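Local coordinates for thymidylate synthase ThyX (Streptomyces cacaoi subsp. asoensis, PDB 4P5B), which methylates UMP and dUMP at the uracil base as an FAD-dependent, homotetrameric enzyme of the ThyX thymidylate synthase family, at the interface of chains A and B and the interface of chains A and C. Coordinates in Å, arbitrary orientation; residue numbers count along the deposited sequence, not the author numbering. Chains: chain A/B/C, Thymidylate synthase ThyX.

Contact 1: the interface of chains A and B. Residues chain A 98, 163; chain B 113, 116, 118, 121, 204-206.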
# COMPACT_ATOMS: atom_id res chain seq x y z
N ARG A 98 -5.94 -12.99 -22.28
CA ARG A 98 -4.77 -13.00 -23.16
C ARG A 98 -4.21 -14.43 -23.34
O ARG A 98 -3.67 -14.73 -24.37
CB ARG A 98 -3.63 -12.10 -22.65
CG ARG A 98 -3.93 -10.62 -22.56
CD ARG A 98 -2.69 -9.86 -22.16
NE ARG A 98 -1.70 -9.79 -23.24
CZ ARG A 98 -0.38 -9.78 -23.07
NH1 ARG A 98 0.19 -9.83 -21.85
NH2 ARG A 98 0.40 -9.71 -24.14
N GLU A 163 -5.69 -12.15 -27.30
CA GLU A 163 -5.69 -10.85 -26.67
C GLU A 163 -6.41 -9.79 -27.49
O GLU A 163 -6.78 -8.73 -26.97
CB GLU A 163 -4.27 -10.42 -26.39
CG GLU A 163 -3.38 -10.20 -27.62
CD GLU A 163 -2.03 -9.55 -27.25
OE1 GLU A 163 -1.42 -8.94 -28.15
OE2 GLU A 163 -1.57 -9.66 -26.08
N ARG B 113 -0.46 -2.70 -36.03
CA ARG B 113 -0.43 -3.28 -34.69
C ARG B 113 -0.51 -4.78 -34.78
O ARG B 113 0.22 -5.51 -34.09
CB ARG B 113 -1.59 -2.76 -33.83
CG ARG B 113 -1.51 -3.13 -32.31
CD ARG B 113 -2.21 -4.42 -32.05
NE ARG B 113 -2.41 -4.77 -30.65
CZ ARG B 113 -1.81 -5.80 -30.06
NH1 ARG B 113 -0.95 -6.56 -30.76
NH2 ARG B 113 -2.04 -6.08 -28.79
N ARG B 116 1.92 -7.88 -34.55
CA ARG B 116 2.65 -7.96 -33.29
C ARG B 116 1.67 -8.47 -32.21
O ARG B 116 1.55 -7.91 -31.10
CB ARG B 116 3.25 -6.59 -32.93
N GLU B 118 0.36 -11.28 -29.55
CA GLU B 118 1.00 -12.26 -28.66
C GLU B 118 0.01 -13.33 -28.25
O GLU B 118 -0.75 -13.13 -27.30
CB GLU B 118 1.63 -11.59 -27.42
CG GLU B 118 2.69 -10.51 -27.79
CD GLU B 118 3.25 -9.74 -26.59
OE1 GLU B 118 2.77 -8.62 -26.33
OE2 GLU B 118 4.18 -10.26 -25.92
N PRO B 121 1.49 -14.88 -24.23
CA PRO B 121 2.54 -13.95 -23.69
C PRO B 121 3.67 -14.64 -22.90
O PRO B 121 3.41 -15.35 -21.92
CB PRO B 121 1.76 -13.02 -22.74
CG PRO B 121 0.34 -13.24 -23.03
CD PRO B 121 0.14 -14.52 -23.80
N HIS B 204 6.20 -9.11 -20.98
CA HIS B 204 5.37 -9.22 -22.21
C HIS B 204 3.95 -8.63 -22.13
O HIS B 204 2.97 -9.36 -22.17
CB HIS B 204 5.33 -10.65 -22.75
CG HIS B 204 6.69 -11.24 -22.92
ND1 HIS B 204 7.34 -11.27 -24.14
CD2 HIS B 204 7.54 -11.80 -22.02
CE1 HIS B 204 8.54 -11.82 -23.98
NE2 HIS B 204 8.68 -12.17 -22.71
N PRO B 205 3.84 -7.31 -22.01
CA PRO B 205 2.49 -6.73 -21.88
C PRO B 205 1.81 -6.64 -23.22
O PRO B 205 2.50 -6.54 -24.23
CB PRO B 205 2.75 -5.26 -21.47
CG PRO B 205 4.26 -4.97 -21.98
CD PRO B 205 4.94 -6.33 -21.83
N GLN B 206 0.49 -6.57 -23.19
CA GLN B 206 -0.25 -6.29 -24.41
C GLN B 206 0.19 -4.90 -24.97
O GLN B 206 0.61 -3.99 -24.21
CB GLN B 206 -1.74 -6.38 -24.09
CG GLN B 206 -2.64 -6.06 -25.23
CD GLN B 206 -3.95 -6.79 -25.16
OE1 GLN B 206 -4.25 -7.57 -24.20
NE2 GLN B 206 -4.73 -6.61 -26.22
O HOH W 1 0.59 -7.39 -27.77
O HOH W 2 -3.32 -13.53 -26.98
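The flat guanidinium of A:Arg98 is packed between two pieces of chain B and held along its rim by acceptors from both subunits. CG of the poorly ordered B:Pro121 sits over the centre of one face, 3.5 Å from CZ of A:Arg98, while the backbone N of B:Gln206 lies against the opposite face, displaced toward the rim. In the plane of the group, NH1 and NH2 converge end-on upon the carbonyl oxygen of B:His204, the shorter bond running from NH1 to O at 2.8 Å. NE and NH2 turn side-on to a single carboxylate oxygen, OE2 of A:Glu163, met nearly along its C-O axis; a bend at chi3 (72°) swings the guanidinium into this position. The other oxygen, OE1, faces chain B: NH2 of B:Arg113 reaches it at 3.0 Å from above the carboxylate plane, the two flat groups standing 77° apart. The amide of B:Gln206 instead stacks on that carboxylate, 13° from parallel, and its NE2 bonds to the backbone O of A:Glu163 at 3.0 Å. A looser salt bridge joins NH2 of A:Arg98 to OE1 of B:Glu118 at 3.4 Å, and one water links the carboxylates of A:Glu163 and B:Glu118. Since A:Arg98 belongs to the predicted dUMP site shared between dimeric partners, the network likely fixes the nucleotide-binding segment of one subunit against the other.

Contact 2: the interface of chains A and B. Residues chain A 120-121, 204; chain B 98-99.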
# COMPACT_ATOMS: atom_id res chain seq x y z
N LYS A 120 -28.80 6.77 -11.04
CA LYS A 120 -27.70 7.59 -10.56
C LYS A 120 -27.64 7.15 -9.08
O LYS A 120 -28.55 7.47 -8.30
CB LYS A 120 -28.00 9.10 -10.72
CG LYS A 120 -26.87 10.05 -10.31
CD LYS A 120 -27.40 11.44 -9.93
CE LYS A 120 -26.28 12.26 -9.26
NZ LYS A 120 -26.77 13.44 -8.49
N PRO A 121 -26.63 6.35 -8.72
CA PRO A 121 -26.42 5.82 -7.35
C PRO A 121 -26.32 6.93 -6.28
O PRO A 121 -25.63 7.94 -6.48
CB PRO A 121 -25.08 5.09 -7.47
CG PRO A 121 -25.00 4.74 -8.93
CD PRO A 121 -25.64 5.83 -9.68
N HIS A 204 -23.51 3.38 -1.66
CA HIS A 204 -24.42 2.92 -2.73
C HIS A 204 -23.80 2.00 -3.83
O HIS A 204 -23.92 2.28 -5.01
CB HIS A 204 -25.06 4.16 -3.40
CG HIS A 204 -25.82 4.99 -2.42
ND1 HIS A 204 -27.12 4.71 -2.07
CD2 HIS A 204 -25.43 6.02 -1.63
CE1 HIS A 204 -27.52 5.55 -1.13
NE2 HIS A 204 -26.51 6.36 -0.85
N ARG B 98 -21.95 3.70 -14.49
CA ARG B 98 -23.14 3.70 -13.64
C ARG B 98 -23.82 5.09 -13.56
O ARG B 98 -25.07 5.19 -13.32
CB ARG B 98 -22.86 3.28 -12.18
CG ARG B 98 -22.30 1.86 -11.97
CD ARG B 98 -22.05 1.63 -10.50
NE ARG B 98 -23.32 1.49 -9.74
CZ ARG B 98 -23.48 1.85 -8.44
NH1 ARG B 98 -22.47 2.39 -7.76
NH2 ARG B 98 -24.66 1.72 -7.83
N TYR B 99 -22.99 6.12 -13.66
CA TYR B 99 -23.40 7.54 -13.46
C TYR B 99 -23.64 8.23 -14.78
O TYR B 99 -24.39 9.18 -14.82
CB TYR B 99 -22.34 8.37 -12.67
CG TYR B 99 -22.31 8.07 -11.19
CD1 TYR B 99 -22.62 9.05 -10.24
CD2 TYR B 99 -22.02 6.79 -10.72
CE1 TYR B 99 -22.61 8.75 -8.84
CE2 TYR B 99 -22.01 6.49 -9.32
CZ TYR B 99 -22.30 7.47 -8.41
OH TYR B 99 -22.30 7.14 -7.06
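One face of the B:Arg98 guanidinium carries CG of A:Pro121 over its centre, and the carbonyl oxygen of A:His204 lies at its edge, in plane. The same proline also serves the ring of B:Tyr99: its CD stands over one face of the ring, offset toward the rim, 3.9 Å from the ring centroid in a CH-pi contact. A:Pro121 thus fits into the corner formed by the guanidinium and the phenol ring of consecutive residues. Its CG also comes 3.5 Å from CE2 of B:Tyr99, although the proline is poorly ordered and the fine detail of its packing should be read with caution. The polar edge is firmer. NH2 of B:Arg98 donates to O of A:His204 at 3.0 Å and NH1 donates to the same oxygen at 3.1 Å, an end-on fork whose prongs arrive from opposite faces of the carbonyl plane. The fork fixes the reach and direction of the guanidinium tip, while the proline over its face may limit its rotation. For B:Tyr99, chi1 of -75° sets CG opposite the carbonyl carbon and turns a face of the ring to the proline. In the fold, all five residues belong to loops, with A:His204 just ahead of helix 207-223 and the centre of the patch about 10 Å from A:Arg193, the predicted active-site residue.

Contact 3: the interface of chains A and C. Residues chain A 19-20, 68-69; chain C 20, 68-69, 180.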
# COMPACT_ATOMS: atom_id res chain seq x y z
N SER A 19 -8.11 -19.87 4.97
CA SER A 19 -8.03 -18.76 5.89
C SER A 19 -7.14 -19.13 7.03
O SER A 19 -6.90 -20.34 7.30
CB SER A 19 -9.38 -18.37 6.51
OG SER A 19 -9.89 -19.48 7.24
N SER A 20 -6.66 -18.07 7.65
CA SER A 20 -6.08 -18.10 8.96
C SER A 20 -6.56 -16.87 9.70
O SER A 20 -5.91 -15.82 9.64
CB SER A 20 -4.58 -18.03 8.88
OG SER A 20 -4.15 -18.42 10.15
N ASN A 68 -3.98 -11.81 9.84
CA ASN A 68 -4.85 -12.90 9.41
C ASN A 68 -5.00 -12.81 7.91
O ASN A 68 -4.58 -11.84 7.32
CB ASN A 68 -6.21 -12.82 10.14
CG ASN A 68 -6.91 -11.42 9.97
OD1 ASN A 68 -7.17 -10.70 10.95
ND2 ASN A 68 -7.21 -11.06 8.72
N SER A 69 -5.55 -13.84 7.29
CA SER A 69 -5.81 -13.77 5.89
C SER A 69 -7.04 -14.58 5.57
O SER A 69 -7.44 -15.51 6.34
CB SER A 69 -4.60 -14.18 5.03
OG SER A 69 -4.38 -15.55 5.14
N SER C 20 -0.68 -19.42 7.17
CA SER C 20 -1.46 -20.17 6.22
C SER C 20 -0.76 -19.88 4.94
O SER C 20 -1.08 -18.90 4.31
CB SER C 20 -2.83 -19.57 6.08
OG SER C 20 -3.56 -20.40 5.23
N ASN C 68 -1.32 -15.72 1.08
CA ASN C 68 -0.90 -16.39 2.29
C ASN C 68 -0.60 -15.36 3.31
O ASN C 68 -0.72 -14.19 3.04
CB ASN C 68 0.33 -17.27 2.07
CG ASN C 68 1.43 -16.53 1.34
OD1 ASN C 68 1.77 -16.86 0.19
ND2 ASN C 68 1.98 -15.52 1.98
N SER C 69 -0.25 -15.81 4.51
CA SER C 69 0.24 -14.93 5.56
C SER C 69 1.07 -15.71 6.53
O SER C 69 0.90 -16.90 6.68
CB SER C 69 -0.91 -14.26 6.31
OG SER C 69 -1.76 -15.22 6.85
N THR C 180 3.31 -9.35 10.60
CA THR C 180 2.61 -10.21 9.69
C THR C 180 2.87 -9.72 8.29
O THR C 180 2.73 -8.53 8.00
CB THR C 180 1.08 -10.22 9.95
OG1 THR C 180 0.77 -10.78 11.27
CG2 THR C 180 0.34 -11.06 8.89
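The hydroxyls of A:Ser69 and C:Ser69 meet in a hydrogen bond of 3.1 Å between their OG atoms, with no direction decided, close to a two-fold axis of this ThyX homotetramer. Each serine begins strand 69-77 of its own chain, and the pair therefore joins the starts of two equivalent strands. Both OG atoms occupy the position between backbone N and carbonyl carbon, with chi1 of 70° in A:Ser69 and 57° in C:Ser69, which turns the hydroxyls toward each other. The match is close but not exact: CB of A:Ser69 lies 3.5 Å from OG of C:Ser69, whereas CB of C:Ser69 is 3.9 Å from OG of A:Ser69. The two CB atoms also touch, at 3.9 Å. A second like-with-like pair comes from the ends of strands 13-20, where A:Ser20 and C:Ser20 meet through their methylene carbons, CB to CB at 3.7 Å. Here the hydroxyls swing away from that carbon contact, each OG lying opposite its own backbone N. On the chain C side, OG of C:Ser20 lies 3.9 Å from the backbone O of A:Ser19, too long to count as a bond. A:Asn68 and C:Asn68, immediately ahead of the paired serines, flank them on either side of the contact.

Contact 4: the interface of chains A and B. Residues chain A 79, 107, 109, 145, 170-172; chain B 167-168.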
# COMPACT_ATOMS: atom_id res chain seq x y z
N PHE A 79 -17.50 -6.53 -15.15
CA PHE A 79 -17.86 -5.22 -14.59
C PHE A 79 -17.89 -5.24 -13.03
O PHE A 79 -17.55 -4.27 -12.40
CB PHE A 79 -19.15 -4.63 -15.21
CG PHE A 79 -20.42 -5.31 -14.69
CD1 PHE A 79 -21.02 -6.36 -15.38
CD2 PHE A 79 -20.99 -4.90 -13.50
CE1 PHE A 79 -22.15 -7.02 -14.89
CE2 PHE A 79 -22.14 -5.55 -13.02
CZ PHE A 79 -22.71 -6.64 -13.74
N TYR A 107 -23.28 -12.66 -17.76
CA TYR A 107 -24.17 -12.31 -16.73
C TYR A 107 -25.40 -11.61 -17.26
O TYR A 107 -25.28 -10.69 -18.05
CB TYR A 107 -23.46 -11.41 -15.72
CG TYR A 107 -24.34 -10.97 -14.58
CD1 TYR A 107 -24.97 -9.77 -14.63
CD2 TYR A 107 -24.62 -11.81 -13.51
CE1 TYR A 107 -25.81 -9.34 -13.64
CE2 TYR A 107 -25.50 -11.39 -12.48
CZ TYR A 107 -26.06 -10.18 -12.55
OH TYR A 107 -26.92 -9.71 -11.56
N PRO A 109 -28.97 -10.04 -15.03
CA PRO A 109 -29.59 -9.94 -13.71
C PRO A 109 -30.77 -10.91 -13.60
O PRO A 109 -31.40 -11.26 -14.62
CB PRO A 109 -30.13 -8.53 -13.66
CG PRO A 109 -29.74 -7.87 -14.93
CD PRO A 109 -29.06 -8.81 -15.84
N TYR A 145 -24.75 -10.51 -26.72
CA TYR A 145 -23.75 -11.51 -26.32
C TYR A 145 -23.53 -12.53 -27.38
O TYR A 145 -22.37 -12.92 -27.65
CB TYR A 145 -24.22 -12.28 -25.08
CG TYR A 145 -24.47 -11.48 -23.85
CD1 TYR A 145 -23.99 -10.18 -23.75
CD2 TYR A 145 -25.16 -12.05 -22.76
CE1 TYR A 145 -24.25 -9.42 -22.62
CE2 TYR A 145 -25.43 -11.30 -21.61
CZ TYR A 145 -24.95 -9.98 -21.54
OH TYR A 145 -25.20 -9.22 -20.40
N PRO A 170 -18.43 -8.57 -24.11
CA PRO A 170 -19.01 -7.54 -23.24
C PRO A 170 -18.42 -7.59 -21.83
O PRO A 170 -17.81 -8.57 -21.46
CB PRO A 170 -20.48 -7.97 -23.17
CG PRO A 170 -20.43 -9.47 -23.34
CD PRO A 170 -19.35 -9.71 -24.33
N VAL A 171 -18.64 -6.56 -21.03
CA VAL A 171 -18.17 -6.55 -19.63
C VAL A 171 -18.96 -7.50 -18.70
O VAL A 171 -18.63 -7.65 -17.50
CB VAL A 171 -18.16 -5.10 -19.09
CG1 VAL A 171 -17.16 -4.23 -19.86
CG2 VAL A 171 -19.55 -4.48 -19.19
N SER A 172 -19.98 -8.15 -19.26
CA SER A 172 -20.75 -9.10 -18.51
C SER A 172 -20.18 -10.51 -18.65
O SER A 172 -20.74 -11.46 -18.08
CB SER A 172 -22.21 -9.10 -18.99
OG SER A 172 -22.16 -9.65 -20.32
N LEU B 167 -24.23 -3.58 -19.42
CA LEU B 167 -23.71 -4.93 -19.41
C LEU B 167 -23.44 -5.40 -20.82
O LEU B 167 -22.57 -6.26 -21.02
CB LEU B 167 -24.62 -5.93 -18.74
CG LEU B 167 -25.08 -5.69 -17.31
CD1 LEU B 167 -25.86 -6.90 -16.73
CD2 LEU B 167 -24.00 -5.25 -16.47
N VAL B 168 -24.19 -4.88 -21.80
CA VAL B 168 -23.93 -5.27 -23.18
C VAL B 168 -22.69 -4.65 -23.84
O VAL B 168 -22.32 -5.06 -24.92
CB VAL B 168 -25.18 -4.97 -24.07
CG1 VAL B 168 -26.37 -5.63 -23.51
CG2 VAL B 168 -25.44 -3.41 -24.19
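B:Leu167 sits in the short 3-10 helix 166-168 of chain B, with phi/psi of -61/-28°, and its side chain packs among loop and aromatic residues of chain A. With CG opposite its own carbonyl carbon, the side chain spreads its two methyls toward different groups. CD2 is modelled over the face of A:Phe79, offset toward the rim, but too close, so the detail of this CH-pi contact is doubtful. CD1 lies in the plane of the A:Tyr107 ring, at its edge, 3.7 Å from CD1 of the tyrosine. CD of A:Pro109 points at the same methyl, 3.8 Å from CD1 of B:Leu167. A:Tyr107 also puts its CD1 at the edge of the A:Phe79 ring, so the two aromatics form adjoining walls beside the leucine. Nearer the backbone, CB of B:Leu167 lies 3.7 Å from OH of A:Tyr145 and 4.0 Å from CB of A:Ser172. The carbonyl of B:Leu167 faces the stretch from A:Pro170 to A:Ser172, with CB of A:Pro170 at 3.5 Å from that O. The backbone O of B:Val168 also lies near CB of A:Pro170. Beside the leucine CB, the phenol OH of A:Tyr145 donates to the backbone O of A:Tyr107 at 2.8 Å, nearly in line with the carbonyl bond.

Contacts 1 and 2 are two-fold counterparts in the A-B interface, their C-alpha centres about 34 Å apart: each uses Arg98 of one chain and Pro121 and His204 of the other, with the roles exchanged. Contact 4 belongs to the same interface, about 24 Å from contact 1 and 17 Å from contact 2; it is mainly apolar, whereas contact 1 is polar and charged and contact 2 mixes a hydrogen-bond fork with proline packing. Contact 3 joins A to C instead, at 33 to 35 Å from the others. Chain A thus engages two different neighbours, which agrees with a homotetramer whose FAD sites are each formed by three monomers.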